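Local coordinates for probable dipeptidase (Pseudomonas aeruginosa, PDB 3B40), which probably acts as a metal-dependent dipeptidase of the peptidase M19 (renal dipeptidase) family, with a TIM-barrel fold, at residues 16-19 with 20-24; 48-52 with 53-57. The protein carries 11 engineered substitutions. All coordinates share one frame; numbering follows the deposited sequence.

Contact 1: residues 16-19 with 20-24; sequences EELH and ERILS. With CD (cadmium ion), chain B.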
loop_
_atom_site.group_PDB
_atom_site.type_symbol
_atom_site.label_atom_id
_atom_site.label_comp_id
_atom_site.label_asym_id
_atom_site.label_seq_id
_atom_site.Cartn_x
_atom_site.Cartn_y
_atom_site.Cartn_z
ATOM N N GLU A 16 22.943 6.472 9.473
ATOM C CA GLU A 16 22.461 7.067 10.745
ATOM C C GLU A 16 22.615 8.584 10.762
ATOM O O GLU A 16 21.675 9.304 11.096
ATOM C CB GLU A 16 23.128 6.395 11.959
ATOM C CG GLU A 16 22.750 4.914 12.066
ATOM C CD GLU A 16 23.682 4.125 12.958
ATOM O OE1 GLU A 16 24.691 4.695 13.465
ATOM O OE2 GLU A 16 23.390 2.929 13.155
ATOM N N GLU A 17 23.767 9.079 10.323
ATOM C CA GLU A 17 23.976 10.531 10.251
ATOM C C GLU A 17 22.935 11.216 9.387
ATOM O O GLU A 17 22.426 12.303 9.736
ATOM C CB GLU A 17 25.402 10.859 9.764
ATOM C CG GLU A 17 26.472 10.613 10.809
ATOM C CD GLU A 17 26.296 11.506 12.066
ATOM O OE1 GLU A 17 25.883 12.687 11.944
ATOM O OE2 GLU A 17 26.553 11.025 13.190
ATOM N N LEU A 18 22.586 10.583 8.265
ATOM C CA LEU A 18 21.615 11.171 7.329
ATOM C C LEU A 18 20.201 11.215 7.955
ATOM O O LEU A 18 19.479 12.231 7.858
ATOM C CB LEU A 18 21.673 10.432 5.963
ATOM C CG LEU A 18 20.859 10.935 4.752
ATOM C CD1 LEU A 18 21.325 12.331 4.227
ATOM C CD2 LEU A 18 20.845 9.881 3.639
ATOM N N HIS A 19 19.834 10.142 8.647
ATOM C CA HIS A 19 18.524 10.085 9.297
ATOM C C HIS A 19 18.387 10.881 10.579
ATOM O O HIS A 19 17.270 10.982 11.104
ATOM C CB HIS A 19 18.067 8.652 9.507
ATOM C CG HIS A 19 17.632 7.983 8.246
ATOM N ND1 HIS A 19 16.377 8.169 7.703
ATOM C CD2 HIS A 19 18.284 7.144 7.411
ATOM C CE1 HIS A 19 16.272 7.457 6.595
ATOM N NE2 HIS A 19 17.415 6.827 6.392
ATOM N N GLU A 20 19.499 11.440 11.079
ATOM C CA GLU A 20 19.463 12.504 12.095
ATOM C C GLU A 20 18.895 13.790 11.505
ATOM O O GLU A 20 18.459 14.696 12.243
ATOM C CB GLU A 20 20.895 12.839 12.564
ATOM C CG GLU A 20 21.484 11.844 13.558
ATOM C CD GLU A 20 22.927 12.190 13.910
ATOM O OE1 GLU A 20 23.399 13.310 13.618
ATOM O OE2 GLU A 20 23.594 11.350 14.478
ATOM N N ARG A 21 18.939 13.878 10.173
ATOM C CA ARG A 21 18.671 15.130 9.486
ATOM C C ARG A 21 17.469 15.079 8.530
ATOM O O ARG A 21 16.812 16.083 8.361
ATOM C CB ARG A 21 19.907 15.587 8.708
ATOM C CG ARG A 21 21.011 16.138 9.622
ATOM C CD ARG A 21 22.392 16.202 8.969
ATOM N NE ARG A 21 23.324 16.665 10.006
ATOM C CZ ARG A 21 23.914 15.874 10.898
ATOM N NH1 ARG A 21 24.681 16.408 11.844
ATOM N NH2 ARG A 21 23.741 14.556 10.838
ATOM N N ILE A 22 17.255 13.960 7.842
ATOM C CA ILE A 22 16.239 13.926 6.748
ATOM C C ILE A 22 14.917 13.416 7.265
ATOM O O ILE A 22 14.880 12.753 8.310
ATOM C CB ILE A 22 16.686 13.105 5.488
ATOM C CG1 ILE A 22 16.753 11.587 5.780
ATOM C CG2 ILE A 22 17.986 13.654 4.931
ATOM C CD1 ILE A 22 16.876 10.681 4.481
ATOM N N LEU A 23 13.844 13.778 6.561
ATOM C CA LEU A 23 12.508 13.251 6.799
ATOM C C LEU A 23 12.385 11.931 6.078
ATOM O O LEU A 23 12.929 11.765 4.973
ATOM C CB LEU A 23 11.424 14.155 6.202
ATOM C CG LEU A 23 11.347 15.614 6.596
ATOM C CD1 LEU A 23 10.115 16.282 5.972
ATOM C CD2 LEU A 23 11.326 15.720 8.122
ATOM N N SER A 24 11.617 11.031 6.682
ATOM C CA SER A 24 11.362 9.733 6.102
ATOM C C SER A 24 9.841 9.494 6.195
ATOM O O SER A 24 9.196 9.901 7.149
ATOM C CB SER A 24 12.142 8.659 6.839
ATOM O OG SER A 24 12.021 8.833 8.223
HETATM CD CD CD B . 25.619 12.828 14.358
HETATM O O HOH W 1 14.421 10.128 8.942
HETATM O O HOH W 2 15.403 12.891 11.067
#

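Contact 2: residues 48-52 with 53-57; sequences GQLDL and VKAGR. Engineered in segment 48-52: G48 (natural residue Asn).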
loop_
_atom_site.group_PDB
_atom_site.type_symbol
_atom_site.label_atom_id
_atom_site.label_comp_id
_atom_site.label_asym_id
_atom_site.label_seq_id
_atom_site.Cartn_x
_atom_site.Cartn_y
_atom_site.Cartn_z
ATOM N N GLY A 48 3.549 -5.640 16.538
ATOM C CA GLY A 48 3.290 -5.216 15.170
ATOM C C GLY A 48 4.526 -4.644 14.511
ATOM O O GLY A 48 5.615 -4.647 15.093
ATOM N N GLN A 49 4.363 -4.129 13.295
ATOM C CA GLN A 49 5.500 -3.591 12.567
ATOM C C GLN A 49 5.619 -2.085 12.743
ATOM O O GLN A 49 6.559 -1.488 12.265
ATOM C CB GLN A 49 5.431 -4.022 11.105
ATOM C CG GLN A 49 5.730 -5.497 10.960
ATOM C CD GLN A 49 5.498 -6.020 9.540
ATOM O OE1 GLN A 49 4.410 -5.901 8.999
ATOM N NE2 GLN A 49 6.515 -6.630 8.964
ATOM N N LEU A 50 4.661 -1.482 13.441
ATOM C CA LEU A 50 4.704 -0.067 13.758
ATOM C C LEU A 50 4.273 0.220 15.216
ATOM O O LEU A 50 3.190 -0.192 15.663
ATOM C CB LEU A 50 3.817 0.744 12.796
ATOM C CG LEU A 50 3.480 2.210 13.179
ATOM C CD1 LEU A 50 4.692 3.225 13.103
ATOM C CD2 LEU A 50 2.258 2.766 12.437
ATOM N N ASP A 51 5.092 1.004 15.901
ATOM C CA ASP A 51 4.701 1.648 17.179
ATOM C C ASP A 51 5.601 2.852 17.402
ATOM O O ASP A 51 6.511 3.071 16.619
ATOM C CB ASP A 51 4.763 0.665 18.356
ATOM C CG ASP A 51 6.063 -0.116 18.393
ATOM O OD1 ASP A 51 7.138 0.505 18.649
ATOM O OD2 ASP A 51 6.004 -1.362 18.203
ATOM N N LEU A 52 5.357 3.638 18.457
ATOM C CA LEU A 52 6.147 4.854 18.645
ATOM C C LEU A 52 7.610 4.573 19.018
ATOM O O LEU A 52 8.499 5.338 18.684
ATOM C CB LEU A 52 5.470 5.826 19.615
ATOM C CG LEU A 52 4.084 6.385 19.232
ATOM C CD1 LEU A 52 3.503 7.184 20.405
ATOM C CD2 LEU A 52 4.103 7.235 17.977
ATOM N N VAL A 53 7.840 3.460 19.703
ATOM C CA VAL A 53 9.187 2.999 20.052
ATOM C C VAL A 53 10.021 2.611 18.825
ATOM O O VAL A 53 11.158 3.094 18.647
ATOM C CB VAL A 53 9.133 1.812 21.059
ATOM C CG1 VAL A 53 10.562 1.299 21.381
ATOM C CG2 VAL A 53 8.415 2.240 22.357
ATOM N N LYS A 54 9.459 1.753 17.963
ATOM C CA LYS A 54 10.184 1.321 16.755
ATOM C C LYS A 54 10.464 2.540 15.869
ATOM O O LYS A 54 11.558 2.678 15.353
ATOM C CB LYS A 54 9.422 0.236 15.984
ATOM C CG LYS A 54 9.300 -1.112 16.707
ATOM C CD LYS A 54 8.468 -2.094 15.883
ATOM C CE LYS A 54 8.386 -3.454 16.516
ATOM N NZ LYS A 54 7.536 -3.357 17.738
ATOM N N ALA A 55 9.491 3.450 15.750
ATOM C CA ALA A 55 9.619 4.609 14.859
ATOM C C ALA A 55 10.650 5.602 15.333
ATOM O O ALA A 55 11.372 6.167 14.511
ATOM C CB ALA A 55 8.258 5.307 14.638
ATOM N N GLY A 56 10.704 5.823 16.653
ATOM C CA GLY A 56 11.733 6.663 17.267
ATOM C C GLY A 56 13.133 6.113 17.053
ATOM O O GLY A 56 14.058 6.865 16.775
ATOM N N ARG A 57 13.274 4.797 17.199
ATOM C CA ARG A 57 14.537 4.085 16.997
ATOM C C ARG A 57 15.029 4.203 15.556
ATOM O O ARG A 57 16.219 4.437 15.314
ATOM C CB ARG A 57 14.360 2.596 17.290
ATOM C CG ARG A 57 15.146 2.074 18.478
ATOM C CD ARG A 57 15.203 0.546 18.445
ATOM N NE ARG A 57 13.916 -0.080 18.744
ATOM C CZ ARG A 57 13.468 -1.193 18.152
ATOM N NH1 ARG A 57 14.184 -1.808 17.220
ATOM N NH2 ARG A 57 12.300 -1.701 18.492
#

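Contact 1: residues 16-19 with 20-24
The imidazole of H19 carries the methyl CD1 of I22 over one face, a CH-pi contact with CD1 4.2 Å from the centroid of the H19 ring and displaced toward its rim. At the ring's edge, in plane, a water lies 3.0 Å from H19 ND1 and also bridges I22 O and S24 OG, which accepts or donates further at S61 N. The carboxylates of E17 and E20, three residues apart, run side by side and bind the cadmium ion in bidentate fashion, their planes 76° apart; E17 OE2 lies 2.3 Å from the metal. A bend at chi2 (-62°) brings the E17 carboxylate there, whereas E20 reaches it extended. R21 NH2 donates in its guanidinium plane to E17 O at 2.8 Å. It also salt-bridges E17 OE1, on the anti side and tilted out of the carboxylate plane, and more weakly E20 OE1, which probably helps to order this surface metal site. Beside it helix 9-19 ends, and L18 O takes both an i+4 and an i+3 amide: I22 N at 2.8 Å, nearly head-on, and R21 N at 2.9 Å from above the carbonyl plane. L18 CD1 packs on I22 CG2. The chain then leads into strand 25-29; H19 NE2 hydrogen-bonds T379 OG1 of helix 375-385, and the H19 ring meets W396 of helix 389-409 edge-to-face, while L18 packs on I392.

Contact 2: residues 48-52 with 53-57
D51 is the N-cap of helix 52-58, its side chain capping the amide of K54 three positions on. In this hydrogen bond D51 OD1 accepts from K54 N at 2.7 Å with an N-H...O angle of 167°, nearly along its own C-O axis; with chi1 at 48°, CG stands between the D51 backbone N and carbonyl carbon, turning the carboxylate back over the first turn. Main-chain bonds carry the helix onward, A55 N to D51 O at 3.1 Å and G56 N to L52 O at 3.0 Å. The salt bridge to K54 NZ uses the other oxygen, OD2, so that one aspartate grips both the amide and the ammonium of the same lysine. D45 and G46 extend this network: K54 NZ has a second salt bridge to D45, and D51 OD2 also accepts from G46 N. Apolar contact is slight between the segments, L50 CD1 approaching A55 CB at 4.4 Å, but L50, L52 and A55 all pack on F131 of strand 131-138. G48 is an engineered residue whose carbonyl oxygen lies 3.3 Å from K54 CE. The lysine chain runs extended and then bends at chi4 (70°), bringing NZ to 2.6 Å from D51 OD2, on its syn lone pair.

In the fold
Contacts 1 and 2 occupy opposite kinds of helix end: contact 1 finishes helix 9-19, and contact 2 starts helix 52-58, with strand 25-29 between them in sequence. Their centres are about 16 Å apart and their nearest atoms about 7 Å, without touching. Each is partly buried, yet the charges differ in setting. In contact 1 the acidic groups lie toward the surface and are gathered round a metal ion, with an arginine beside them, while the histidine is buried against helices 375-385 and 389-409. In contact 2 both partners of the acid-lysine pair are buried, and the apolar side faces strand 131-138 of the parallel sheet.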